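Local structure of cell wall surface anchor family protein (Streptococcus agalactiae, 3PHS) at residues V45-Y50 with I127-I132; A107-R112 with N164-I169; L140-V145 with V156-Y161; R170-N173 with Q178-D181; L206-T211 with Y215-A220. The protein forms a minor pilin subunit of the Gram-positive cell-wall pilus, with an IgG-like domain that mediates adhesion to lung epithelial cells. All coordinates share one frame; numbering follows the deposited sequence.

Contact 1: V45-Y50 with I127-I132; sequences VLYQLY and IYPKII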
# COMPACT_ATOMS: atom_id res chain seq x y z
N VAL A 45 3.12 -1.08 15.49
CA VAL A 45 3.06 -1.90 14.27
C VAL A 45 2.87 -3.36 14.66
O VAL A 45 3.62 -3.90 15.49
CB VAL A 45 4.31 -1.73 13.33
CG1 VAL A 45 4.19 -2.60 12.05
CG2 VAL A 45 4.52 -0.26 12.92
N LEU A 46 1.83 -3.97 14.09
CA LEU A 46 1.51 -5.36 14.36
C LEU A 46 2.28 -6.30 13.45
O LEU A 46 2.12 -6.25 12.23
CB LEU A 46 -0.00 -5.59 14.22
CG LEU A 46 -0.55 -7.00 14.42
CD1 LEU A 46 -0.01 -7.63 15.71
CD2 LEU A 46 -2.07 -6.90 14.46
N TYR A 47 3.14 -7.12 14.06
CA TYR A 47 3.84 -8.20 13.35
C TYR A 47 3.23 -9.56 13.68
O TYR A 47 2.85 -9.84 14.83
CB TYR A 47 5.36 -8.19 13.69
CG TYR A 47 6.10 -7.16 12.87
CD1 TYR A 47 6.25 -5.85 13.32
CD2 TYR A 47 6.59 -7.49 11.60
CE1 TYR A 47 6.92 -4.90 12.54
CE2 TYR A 47 7.23 -6.53 10.81
CZ TYR A 47 7.40 -5.25 11.29
OH TYR A 47 8.05 -4.31 10.51
N GLN A 48 3.10 -10.39 12.65
CA GLN A 48 2.70 -11.77 12.85
C GLN A 48 3.76 -12.69 12.31
O GLN A 48 4.33 -12.43 11.25
CB GLN A 48 1.35 -12.04 12.19
CG GLN A 48 0.29 -11.23 12.84
CD GLN A 48 -1.08 -11.42 12.27
OE1 GLN A 48 -2.07 -11.03 12.90
NE2 GLN A 48 -1.17 -12.02 11.09
N LEU A 49 3.99 -13.78 13.03
CA LEU A 49 4.96 -14.79 12.64
C LEU A 49 4.25 -16.13 12.51
O LEU A 49 3.61 -16.59 13.45
CB LEU A 49 6.12 -14.85 13.66
CG LEU A 49 7.33 -13.91 13.52
CD1 LEU A 49 8.22 -14.34 12.39
CD2 LEU A 49 6.98 -12.43 13.35
N TYR A 50 4.37 -16.75 11.32
CA TYR A 50 3.70 -18.01 10.99
C TYR A 50 4.74 -19.12 10.98
O TYR A 50 5.69 -19.09 10.20
CB TYR A 50 2.98 -17.89 9.65
CG TYR A 50 1.79 -16.96 9.77
CD1 TYR A 50 1.95 -15.57 9.71
CD2 TYR A 50 0.52 -17.47 10.03
CE1 TYR A 50 0.86 -14.72 9.85
CE2 TYR A 50 -0.58 -16.63 10.18
CZ TYR A 50 -0.40 -15.26 10.07
OH TYR A 50 -1.49 -14.46 10.25
N ILE A 127 16.01 -8.92 13.79
CA ILE A 127 15.78 -8.71 12.36
C ILE A 127 15.18 -7.33 12.13
O ILE A 127 14.39 -6.84 12.95
CB ILE A 127 14.87 -9.80 11.72
CG1 ILE A 127 13.51 -9.79 12.34
CG2 ILE A 127 15.50 -11.25 11.77
CD1 ILE A 127 12.47 -9.89 11.31
N TYR A 128 15.57 -6.72 11.01
CA TYR A 128 15.16 -5.37 10.63
C TYR A 128 14.41 -5.49 9.30
O TYR A 128 15.04 -5.57 8.25
CB TYR A 128 16.39 -4.46 10.47
CG TYR A 128 17.16 -4.24 11.77
CD1 TYR A 128 18.11 -5.17 12.20
CD2 TYR A 128 16.92 -3.13 12.56
CE1 TYR A 128 18.80 -5.00 13.43
CE2 TYR A 128 17.61 -2.93 13.78
CZ TYR A 128 18.55 -3.88 14.20
OH TYR A 128 19.24 -3.70 15.38
N PRO A 129 13.06 -5.56 9.35
CA PRO A 129 12.37 -5.71 8.05
C PRO A 129 12.65 -4.51 7.15
O PRO A 129 12.94 -3.42 7.66
CB PRO A 129 10.88 -5.77 8.45
CG PRO A 129 10.90 -6.29 9.87
CD PRO A 129 12.11 -5.62 10.48
N LYS A 130 12.57 -4.71 5.84
CA LYS A 130 12.77 -3.63 4.87
C LYS A 130 11.48 -2.84 4.79
O LYS A 130 10.42 -3.40 4.50
CB LYS A 130 13.14 -4.20 3.49
CG LYS A 130 14.43 -5.02 3.54
CD LYS A 130 14.77 -5.66 2.19
CE LYS A 130 15.91 -6.67 2.36
NZ LYS A 130 15.98 -7.60 1.18
N ILE A 131 11.57 -1.55 5.11
CA ILE A 131 10.38 -0.76 5.32
C ILE A 131 10.43 0.44 4.39
O ILE A 131 11.43 1.15 4.35
CB ILE A 131 10.28 -0.30 6.80
CG1 ILE A 131 9.96 -1.51 7.70
CG2 ILE A 131 9.16 0.76 7.00
CD1 ILE A 131 10.52 -1.34 9.10
N ILE A 132 9.35 0.65 3.65
CA ILE A 132 9.26 1.85 2.82
C ILE A 132 8.25 2.80 3.43
O ILE A 132 7.22 2.38 3.98
CB ILE A 132 8.98 1.56 1.30
CG1 ILE A 132 7.66 0.83 1.11
CG2 ILE A 132 10.18 0.81 0.64
CD1 ILE A 132 7.11 0.94 -0.34
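A chi1 of -82° sets CG of Tyr47 opposite its carbonyl carbon and sends the ring off the strand toward Pro129, whose pyrrolidine ring comes from the opposite direction. Ile131 uses a similar first torsion (chi1 -70°): CG1 is anti to the carbonyl carbon and beside the backbone N, and a nearly extended chi2 then carries CD1 out toward the same phenol. Pro129 CG does most of the touching. It lies 3.5 Å from Tyr47 OH and 3.8 Å from Tyr47 CE2, so the proline meets the hydroxyl end of the ring on the CE2 side, at a slant. Pro129 CB follows at 3.8 Å from Tyr47 OH. Ile131 adds a looser touch, with CD1 4.1 Å from Tyr47 OH.

Tyr47 sits on strand 46-52, inside the antiparallel sheet that also holds strands 98-106 and 109-121. Residues 127-132 run on from strand 125-127, which pairs with strand 13-21 in the other sheet. The phenol therefore spans the interior between two facing sheets, the beta-sandwich layout of an Ig-like pilin domain, just where the chain leaves it for the next domain. Val114 of strand 109-121 packs against both Tyr47 and Pro129.

No hydrogen bond joins the two segments. The hydroxyl finds its polar partner in His19 ND1 of strand 13-21, and the side chain of Ile131 rests on that same histidine. This bond ties the far end of the buried ring to the opposite sheet, while the methylenes of Pro129 and the methyl of Ile131 give the hydroxyl apolar neighbours. Arg27 NH2 hydrogen-bonds the carbonyl of Tyr128 in the loop.

Contact 2: A107-R112 with N164-I169; sequences AGEKNR and NGRTPI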
# COMPACT_ATOMS: atom_id res chain seq x y z
N ALA A 107 -5.04 -3.05 8.92
CA ALA A 107 -6.41 -3.10 8.41
C ALA A 107 -6.74 -4.51 7.90
O ALA A 107 -7.23 -4.67 6.76
CB ALA A 107 -6.60 -2.07 7.30
N GLY A 108 -6.41 -5.51 8.71
CA GLY A 108 -6.74 -6.92 8.41
C GLY A 108 -6.07 -7.57 7.22
O GLY A 108 -6.49 -8.64 6.79
N GLU A 109 -5.02 -6.94 6.69
CA GLU A 109 -4.30 -7.43 5.52
C GLU A 109 -2.83 -7.15 5.67
O GLU A 109 -2.44 -6.37 6.55
CB GLU A 109 -4.79 -6.73 4.25
CG GLU A 109 -5.90 -7.46 3.52
CD GLU A 109 -6.43 -6.69 2.31
OE1 GLU A 109 -6.43 -5.43 2.31
OE2 GLU A 109 -6.85 -7.37 1.35
N LYS A 110 -2.02 -7.77 4.81
CA LYS A 110 -0.59 -7.49 4.79
C LYS A 110 -0.37 -6.02 4.52
O LYS A 110 -1.00 -5.43 3.64
CB LYS A 110 0.15 -8.30 3.72
CG LYS A 110 1.64 -7.97 3.66
CD LYS A 110 2.37 -8.84 2.65
CE LYS A 110 3.87 -8.57 2.67
NZ LYS A 110 4.31 -7.29 1.99
N ASN A 111 0.52 -5.41 5.31
CA ASN A 111 0.98 -4.06 5.03
C ASN A 111 2.04 -4.18 3.92
O ASN A 111 3.12 -4.71 4.15
CB ASN A 111 1.57 -3.44 6.30
CG ASN A 111 2.06 -2.01 6.08
OD1 ASN A 111 2.22 -1.58 4.93
ND2 ASN A 111 2.30 -1.27 7.17
N ARG A 112 1.71 -3.74 2.70
CA ARG A 112 2.63 -3.92 1.58
C ARG A 112 3.93 -3.09 1.71
O ARG A 112 4.90 -3.35 1.01
CB ARG A 112 1.94 -3.59 0.24
CG ARG A 112 1.74 -2.10 0.02
CD ARG A 112 1.13 -1.83 -1.36
NE ARG A 112 1.15 -0.40 -1.67
CZ ARG A 112 0.92 0.09 -2.89
NH1 ARG A 112 0.62 -0.71 -3.90
NH2 ARG A 112 0.97 1.40 -3.08
N ASN A 164 -4.16 -3.58 -6.77
CA ASN A 164 -4.79 -4.85 -6.29
C ASN A 164 -5.45 -4.75 -4.91
O ASN A 164 -5.82 -5.78 -4.33
CB ASN A 164 -3.79 -6.03 -6.28
CG ASN A 164 -3.13 -6.29 -7.62
OD1 ASN A 164 -3.78 -6.27 -8.67
ND2 ASN A 164 -1.83 -6.54 -7.58
N GLY A 165 -5.60 -3.54 -4.39
CA GLY A 165 -6.20 -3.33 -3.07
C GLY A 165 -7.72 -3.42 -3.09
O GLY A 165 -8.36 -3.11 -4.10
N ARG A 166 -8.28 -3.83 -1.95
CA ARG A 166 -9.72 -3.98 -1.78
C ARG A 166 -10.35 -2.74 -1.14
O ARG A 166 -11.55 -2.48 -1.30
CB ARG A 166 -10.01 -5.19 -0.89
CG ARG A 166 -11.30 -5.94 -1.21
CD ARG A 166 -11.67 -6.94 -0.10
NE ARG A 166 -10.48 -7.52 0.53
CZ ARG A 166 -9.80 -8.56 0.06
NH1 ARG A 166 -10.17 -9.16 -1.07
NH2 ARG A 166 -8.73 -9.00 0.72
N THR A 167 -9.55 -2.00 -0.38
CA THR A 167 -10.09 -0.90 0.40
C THR A 167 -9.49 0.47 0.05
O THR A 167 -8.26 0.63 0.03
CB THR A 167 -10.13 -1.17 1.96
OG1 THR A 167 -9.64 -0.02 2.67
CG2 THR A 167 -9.31 -2.40 2.37
N PRO A 168 -10.38 1.44 -0.24
CA PRO A 168 -9.99 2.78 -0.69
C PRO A 168 -9.12 3.52 0.32
O PRO A 168 -9.32 3.39 1.53
CB PRO A 168 -11.33 3.52 -0.86
CG PRO A 168 -12.41 2.48 -0.77
CD PRO A 168 -11.84 1.28 -0.10
N ILE A 169 -8.15 4.28 -0.20
CA ILE A 169 -7.29 5.17 0.58
C ILE A 169 -8.07 6.44 0.90
O ILE A 169 -8.69 7.02 0.01
CB ILE A 169 -6.00 5.51 -0.24
CG1 ILE A 169 -5.09 4.29 -0.28
CG2 ILE A 169 -5.24 6.72 0.31
CD1 ILE A 169 -4.43 4.09 -1.59
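Glu109 OE2 meets Arg166 NH2 at 2.6 Å in a salt bridge, the one polar link between these two segments. The pairing is single rather than two-pronged: Arg166 NE stays 3.7 Å from the same OE2, and the carboxylate and guanidinium planes are turned 42° apart. Arg166 reaches the acid by folding at chi3 (-33°), which swings its guanidinium group back toward Glu109, whereas the glutamate is stretched out beyond CG. The other carboxylate oxygen, Glu109 OE1, passes Thr167 CG2 at 4.2 Å, a loose contact made in passing, the two side chains running antiparallel.

Glu109 opens strand 109-121 straight after a tight turn in which Ala107 and Gly108 both have positive phi, close to a type I' turn. Arg166 and Thr167 lie in the loop after strand 157-162. A little further along, Arg112 also reaches across, bonding through NH1 to the carbonyl of Asp203 and making a cation-pi contact with Tyr204. The surface is exposed, so solvent probably weakens the ion pair. The pair lies where a hairpin end of the first beta-sandwich domain meets a loop of the second, an interdomain contact consistent with a pilin built of successive Ig-like domains.

Contact 3: L140-V145 with V156-Y161; sequences LLKVGV and VVFELY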
# COMPACT_ATOMS: atom_id res chain seq x y z
N LEU A 140 -3.98 14.99 -10.24
CA LEU A 140 -4.90 14.59 -11.29
C LEU A 140 -5.59 15.81 -11.87
O LEU A 140 -6.16 16.61 -11.13
CB LEU A 140 -5.93 13.60 -10.76
CG LEU A 140 -7.14 13.22 -11.63
CD1 LEU A 140 -6.71 12.61 -12.96
CD2 LEU A 140 -8.07 12.26 -10.86
N LEU A 141 -5.53 15.92 -13.19
CA LEU A 141 -6.36 16.86 -13.91
C LEU A 141 -7.42 16.07 -14.67
O LEU A 141 -7.09 15.15 -15.44
CB LEU A 141 -5.50 17.69 -14.89
CG LEU A 141 -6.29 18.49 -15.94
CD1 LEU A 141 -7.19 19.55 -15.31
CD2 LEU A 141 -5.39 19.09 -17.01
N LYS A 142 -8.68 16.42 -14.45
CA LYS A 142 -9.78 15.80 -15.14
C LYS A 142 -10.31 16.78 -16.18
O LYS A 142 -10.62 17.92 -15.83
CB LYS A 142 -10.91 15.47 -14.17
CG LYS A 142 -12.10 14.69 -14.80
CD LYS A 142 -11.67 13.29 -15.31
CE LYS A 142 -12.87 12.48 -15.81
NZ LYS A 142 -13.39 13.00 -17.12
N VAL A 143 -10.42 16.34 -17.42
CA VAL A 143 -10.98 17.20 -18.47
C VAL A 143 -12.25 16.60 -19.10
O VAL A 143 -12.46 15.38 -19.10
CB VAL A 143 -9.93 17.54 -19.55
CG1 VAL A 143 -8.79 18.39 -18.96
CG2 VAL A 143 -9.41 16.26 -20.22
N GLY A 144 -13.08 17.49 -19.64
CA GLY A 144 -14.20 17.09 -20.48
C GLY A 144 -13.85 17.41 -21.92
O GLY A 144 -13.23 18.44 -22.19
N VAL A 145 -14.22 16.51 -22.83
CA VAL A 145 -13.83 16.61 -24.24
C VAL A 145 -15.07 16.81 -25.13
O VAL A 145 -15.98 16.01 -25.10
CB VAL A 145 -13.03 15.35 -24.68
CG1 VAL A 145 -12.58 15.46 -26.16
CG2 VAL A 145 -11.80 15.13 -23.77
N VAL A 156 -16.22 15.82 -10.44
CA VAL A 156 -16.07 14.41 -10.81
C VAL A 156 -15.49 13.63 -9.62
O VAL A 156 -14.53 14.08 -9.00
CB VAL A 156 -15.16 14.24 -12.06
CG1 VAL A 156 -14.97 12.75 -12.43
CG2 VAL A 156 -15.71 15.03 -13.25
N VAL A 157 -16.07 12.47 -9.35
CA VAL A 157 -15.78 11.70 -8.13
C VAL A 157 -14.89 10.50 -8.43
O VAL A 157 -15.17 9.69 -9.32
CB VAL A 157 -17.10 11.27 -7.43
CG1 VAL A 157 -16.84 10.38 -6.18
CG2 VAL A 157 -17.93 12.52 -7.07
N PHE A 158 -13.80 10.40 -7.68
CA PHE A 158 -12.87 9.28 -7.75
C PHE A 158 -12.64 8.66 -6.36
O PHE A 158 -12.88 9.31 -5.34
CB PHE A 158 -11.51 9.78 -8.24
CG PHE A 158 -11.44 10.05 -9.72
CD1 PHE A 158 -11.75 11.31 -10.22
CD2 PHE A 158 -10.98 9.08 -10.59
CE1 PHE A 158 -11.65 11.57 -11.61
CE2 PHE A 158 -10.87 9.33 -11.97
CZ PHE A 158 -11.22 10.58 -12.46
N GLU A 159 -12.20 7.40 -6.36
CA GLU A 159 -11.59 6.77 -5.19
C GLU A 159 -10.18 6.35 -5.59
O GLU A 159 -9.88 6.19 -6.77
CB GLU A 159 -12.40 5.56 -4.74
CG GLU A 159 -13.75 5.97 -4.14
CD GLU A 159 -14.68 4.80 -3.89
OE1 GLU A 159 -14.37 3.66 -4.27
OE2 GLU A 159 -15.74 5.06 -3.29
N LEU A 160 -9.31 6.19 -4.59
CA LEU A 160 -7.93 5.76 -4.83
C LEU A 160 -7.66 4.47 -4.05
O LEU A 160 -8.10 4.32 -2.91
CB LEU A 160 -6.97 6.86 -4.38
CG LEU A 160 -5.48 6.59 -4.62
CD1 LEU A 160 -5.11 6.59 -6.10
CD2 LEU A 160 -4.63 7.63 -3.88
N TYR A 161 -6.97 3.52 -4.69
CA TYR A 161 -6.65 2.24 -4.09
C TYR A 161 -5.16 1.98 -4.24
O TYR A 161 -4.56 2.45 -5.18
CB TYR A 161 -7.40 1.11 -4.82
CG TYR A 161 -8.88 1.15 -4.58
CD1 TYR A 161 -9.70 2.03 -5.29
CD2 TYR A 161 -9.45 0.33 -3.62
CE1 TYR A 161 -11.08 2.08 -5.04
CE2 TYR A 161 -10.82 0.35 -3.38
CZ TYR A 161 -11.63 1.22 -4.09
OH TYR A 161 -12.99 1.23 -3.82
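Strand 140-145 and residues 156-161, which enter strand 157-162, face each other from different sheets with no hydrogen bond between them, their CA atoms 7.8 Å apart at Lys142 and Val156 and 10.2 Å at Leu140 and Phe158, so side chains alone fill the gap. Leu140 CD2 stands over the centre of the Phe158 ring, 3.8 Å from the centroid and only 13° off the normal, a CH-pi contact made by one methyl. Lys142 comes instead to the rim of that ring: its CD lies at the edge, near the ring plane, 4.0 Å from Phe158 CZ. Bends at chi2 (64°) and chi4 fold the lysine chain, and its CG rests 3.9 Å from Val156 CG2. Phe158 is thereby met on a face by leucine and at an edge by lysine methylenes.

The end of Lys142 is no free ammonium. NZ is bonded covalently to Asn238 CG, and its N-H is given to Val143 O at 3.2 Å, from above the carbonyl plane. Glu208 packs against Lys142, Val156 and Phe158 alike. A lysine-asparagine isopeptide bond in an apolar core, with a glutamate beside it and aromatic and aliphatic groups around it, is the hallmark of the self-crosslinked prealbumin-like domains of Gram-positive pilins.

Contact 4: R170-N173 with Q178-D181; sequences RVKN and QDID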
# COMPACT_ATOMS: atom_id res chain seq x y z
N ARG A 170 -8.02 6.87 2.16
CA ARG A 170 -8.79 8.05 2.58
C ARG A 170 -7.91 9.29 2.68
O ARG A 170 -6.70 9.19 2.90
CB ARG A 170 -9.57 7.75 3.86
CG ARG A 170 -10.50 6.53 3.67
CD ARG A 170 -11.38 6.18 4.86
NE ARG A 170 -10.63 5.54 5.94
CZ ARG A 170 -10.43 6.09 7.14
NH1 ARG A 170 -10.93 7.29 7.43
NH2 ARG A 170 -9.72 5.44 8.06
N VAL A 171 -8.51 10.47 2.51
CA VAL A 171 -7.76 11.72 2.38
C VAL A 171 -8.41 12.81 3.24
O VAL A 171 -9.63 12.87 3.33
CB VAL A 171 -7.68 12.16 0.87
CG1 VAL A 171 -6.97 13.50 0.71
CG2 VAL A 171 -6.99 11.07 0.01
N LYS A 172 -7.57 13.64 3.86
CA LYS A 172 -7.99 14.76 4.71
C LYS A 172 -6.90 15.84 4.62
O LYS A 172 -5.71 15.53 4.61
CB LYS A 172 -8.16 14.26 6.16
CG LYS A 172 -8.67 15.26 7.23
CD LYS A 172 -8.67 14.57 8.61
CE LYS A 172 -8.68 15.56 9.77
NZ LYS A 172 -8.97 14.86 11.06
N ASN A 173 -7.27 17.12 4.57
CA ASN A 173 -6.26 18.20 4.42
C ASN A 173 -5.40 18.02 3.14
O ASN A 173 -4.20 18.39 3.13
CB ASN A 173 -5.35 18.32 5.67
CG ASN A 173 -6.11 18.72 6.94
OD1 ASN A 173 -5.82 18.23 8.05
ND2 ASN A 173 -7.08 19.61 6.79
N GLN A 178 -5.31 8.77 8.11
CA GLN A 178 -5.91 7.64 8.79
C GLN A 178 -6.91 8.09 9.85
O GLN A 178 -7.38 7.28 10.67
CB GLN A 178 -4.84 6.75 9.40
CG GLN A 178 -3.82 6.30 8.38
CD GLN A 178 -3.05 5.12 8.86
OE1 GLN A 178 -3.43 3.99 8.60
NE2 GLN A 178 -1.96 5.37 9.60
N ASP A 179 -7.24 9.38 9.83
CA ASP A 179 -8.24 9.89 10.76
C ASP A 179 -9.63 9.36 10.44
O ASP A 179 -9.93 9.02 9.30
CB ASP A 179 -8.24 11.41 10.80
CG ASP A 179 -6.99 11.97 11.44
OD1 ASP A 179 -6.16 11.19 11.94
OD2 ASP A 179 -6.85 13.20 11.44
N ILE A 180 -10.48 9.27 11.46
CA ILE A 180 -11.79 8.67 11.29
C ILE A 180 -12.68 9.51 10.34
O ILE A 180 -13.59 8.97 9.72
CB ILE A 180 -12.48 8.39 12.68
CG1 ILE A 180 -13.61 7.34 12.56
CG2 ILE A 180 -12.95 9.69 13.34
CD1 ILE A 180 -13.13 5.91 12.53
N ASP A 181 -12.41 10.80 10.24
CA ASP A 181 -13.15 11.66 9.32
C ASP A 181 -12.52 11.78 7.92
O ASP A 181 -13.08 12.45 7.04
CB ASP A 181 -13.46 13.05 9.92
CG ASP A 181 -12.23 13.79 10.39
OD1 ASP A 181 -11.15 13.18 10.52
OD2 ASP A 181 -12.33 15.01 10.64
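A small beta hairpin, strands 171-172 and 175-176, projects from the C-terminal domain, and the loop that follows it folds back beside its first strand. Lys172 and Arg170 reach to this loop on the same side of their strand. The lysine is the straighter arm: with CG opposite the backbone N (chi1 -177°) and every later bond extended, it places NZ between two carboxylates. Asp179 OD2 receives it at 2.7 Å on the anti side, slightly out of the carboxylate plane, while Asp181 OD1 offers its syn lone pair at 2.8 Å. Asp181 can turn inward, although its CB leads away, because chi1 (56°) tucks CG between backbone N and carbonyl carbon.

Arg170 goes for the main chain instead. Its NH1 donates to Asp179 O at 2.7 Å with an N-H...O angle of 146°, the oxygen near the guanidinium edge but tilted somewhat out of its plane. The same nitrogen also bonds the carbonyl of Ala182, so one NH1 holds two carbonyls of the loop. Asp179 is thus gripped at both ends, by carboxylate and by carbonyl. Sharing one ammonium should offset much of the repulsion between the two aspartates and favour their ionised forms, although at this exposed surface solvent would be expected to moderate the effect.

Contact 5: L206-T211 with Y215-A220; sequences LKEIET and YQIGQA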
# COMPACT_ATOMS: atom_id res chain seq x y z
N LEU A 206 -6.60 4.78 -9.59
CA LEU A 206 -7.71 5.71 -9.49
C LEU A 206 -8.96 5.09 -10.11
O LEU A 206 -8.93 4.64 -11.26
CB LEU A 206 -7.36 7.01 -10.24
CG LEU A 206 -6.49 8.03 -9.50
CD1 LEU A 206 -5.98 9.05 -10.51
CD2 LEU A 206 -7.27 8.72 -8.36
N LYS A 207 -10.03 5.06 -9.34
CA LYS A 207 -11.28 4.56 -9.83
C LYS A 207 -12.27 5.71 -10.01
O LYS A 207 -12.54 6.42 -9.10
CB LYS A 207 -11.82 3.48 -8.90
CG LYS A 207 -12.96 2.68 -9.46
CD LYS A 207 -13.41 1.53 -8.54
CE LYS A 207 -14.79 0.98 -8.92
NZ LYS A 207 -15.35 0.05 -7.94
N GLU A 208 -12.74 5.93 -11.24
CA GLU A 208 -13.69 7.00 -11.45
C GLU A 208 -15.08 6.46 -11.10
O GLU A 208 -15.49 5.42 -11.61
CB GLU A 208 -13.65 7.50 -12.91
CG GLU A 208 -14.46 8.77 -13.11
CD GLU A 208 -14.37 9.33 -14.53
OE1 GLU A 208 -13.44 8.96 -15.29
OE2 GLU A 208 -15.23 10.15 -14.87
N ILE A 209 -15.77 7.18 -10.22
CA ILE A 209 -17.03 6.71 -9.61
C ILE A 209 -18.23 7.33 -10.30
O ILE A 209 -19.21 6.64 -10.61
CB ILE A 209 -17.09 7.09 -8.09
CG1 ILE A 209 -15.88 6.52 -7.35
CG2 ILE A 209 -18.40 6.61 -7.45
CD1 ILE A 209 -15.66 5.04 -7.55
N GLU A 210 -18.14 8.64 -10.53
CA GLU A 210 -19.23 9.39 -11.10
C GLU A 210 -18.70 10.62 -11.82
O GLU A 210 -17.86 11.37 -11.30
CB GLU A 210 -20.23 9.79 -10.01
CG GLU A 210 -21.32 10.78 -10.43
CD GLU A 210 -22.28 11.09 -9.30
OE1 GLU A 210 -22.04 10.67 -8.15
OE2 GLU A 210 -23.30 11.76 -9.57
N THR A 211 -19.19 10.83 -13.04
CA THR A 211 -18.79 12.03 -13.76
C THR A 211 -19.97 12.98 -13.96
O THR A 211 -21.08 12.67 -13.56
CB THR A 211 -18.10 11.69 -15.07
OG1 THR A 211 -17.53 12.89 -15.61
CG2 THR A 211 -19.06 11.07 -16.09
N TYR A 215 -21.49 13.55 -19.82
CA TYR A 215 -20.23 12.84 -20.05
C TYR A 215 -20.28 11.37 -19.68
O TYR A 215 -21.11 10.95 -18.87
CB TYR A 215 -19.07 13.50 -19.29
CG TYR A 215 -18.79 14.92 -19.68
CD1 TYR A 215 -19.40 15.97 -19.01
CD2 TYR A 215 -17.91 15.21 -20.72
CE1 TYR A 215 -19.15 17.28 -19.37
CE2 TYR A 215 -17.64 16.51 -21.08
CZ TYR A 215 -18.27 17.53 -20.41
OH TYR A 215 -18.01 18.82 -20.75
N GLN A 216 -19.38 10.59 -20.27
CA GLN A 216 -19.26 9.17 -20.01
C GLN A 216 -17.97 8.93 -19.25
O GLN A 216 -16.96 9.60 -19.50
CB GLN A 216 -19.12 8.39 -21.31
CG GLN A 216 -20.37 8.12 -22.13
CD GLN A 216 -20.03 7.34 -23.39
OE1 GLN A 216 -18.86 7.22 -23.76
NE2 GLN A 216 -21.04 6.79 -24.06
N ILE A 217 -18.00 7.97 -18.34
CA ILE A 217 -16.75 7.42 -17.79
C ILE A 217 -16.09 6.56 -18.89
O ILE A 217 -16.65 5.54 -19.33
CB ILE A 217 -17.00 6.63 -16.48
CG1 ILE A 217 -17.55 7.56 -15.39
CG2 ILE A 217 -15.70 5.92 -16.03
CD1 ILE A 217 -17.99 6.85 -14.12
N GLY A 218 -14.92 6.99 -19.35
CA GLY A 218 -14.19 6.31 -20.43
C GLY A 218 -13.22 5.27 -19.90
O GLY A 218 -13.27 4.10 -20.30
N GLN A 219 -12.33 5.69 -19.02
CA GLN A 219 -11.44 4.74 -18.34
C GLN A 219 -11.83 4.65 -16.88
O GLN A 219 -11.54 5.56 -16.09
CB GLN A 219 -9.94 5.11 -18.54
CG GLN A 219 -9.56 6.58 -18.28
CD GLN A 219 -8.14 6.92 -18.78
OE1 GLN A 219 -7.93 7.12 -19.98
NE2 GLN A 219 -7.18 6.99 -17.86
N ALA A 220 -12.51 3.56 -16.52
CA ALA A 220 -12.96 3.33 -15.15
C ALA A 220 -11.80 3.37 -14.15
O ALA A 220 -11.86 4.07 -13.14
CB ALA A 220 -13.71 2.00 -15.04
O HOH W 1 -9.72 6.44 -13.68
O HOH W 2 -13.07 8.79 -17.87
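The Glu208 carboxylate has Ile217 laid across one face: OE2 lies 3.5 Å from Ile217 CG1, and OE1 is 3.9 Å from Ile217 CG2. At OE1 a water donates a hydrogen bond of 2.6 Å and in turn accepts one from Gly218 N, bridging the side chain to the loop. The other flat group, the Tyr215 ring, leads away from strand 202-210 toward Asn238 and Lys240; only its CB stays close, 4.0 Å from Thr211 CG2. Ile217 CD1 reaches on to Ile209 O at 3.7 Å.

Here strand 202-210 carries a classic beta bulge, Ile209 and Glu210 both facing Val157 of the neighbouring strand. Beyond it the chain turns and comes back as a loose return toward strand 221-226. Glu208 is the acid next to the isopeptide bond, as in related pilin domains. Thr211 OG1, opposite its backbone N (chi1 -170°), hydrogen-bonds Asn238 OD1, while its CG2 touches Tyr215 O at 3.5 Å.

The one direct hydrogen bond between the segments is at the far end, Glu208 N to Ala220 O, 2.8 Å and nearly straight. A second water lies within hydrogen-bonding distance of both Leu206 O and Gln219 O.

Overall arrangement
From the N terminus, contact 1 opens on strand 46-52 and closes at residues 127-132, joining the two sheets of the first domain just before the chain passes to the second. Contact 2 opens inside that span and closes beyond it, at 164-169, so the two cross, and it ties the first domain to the second. Contact 3 is nested within the loop that contact 2 closes and spans the core of the second domain. Contacts 4 and 5 follow in series as short local closures: contact 4 on a surface hairpin, contact 5 beside contact 3, on the adjacent strand 202-210, the centres of contacts 3 and 5 about 7 Å apart. Contacts 1 and 5 lie at opposite sides of the chain's centre.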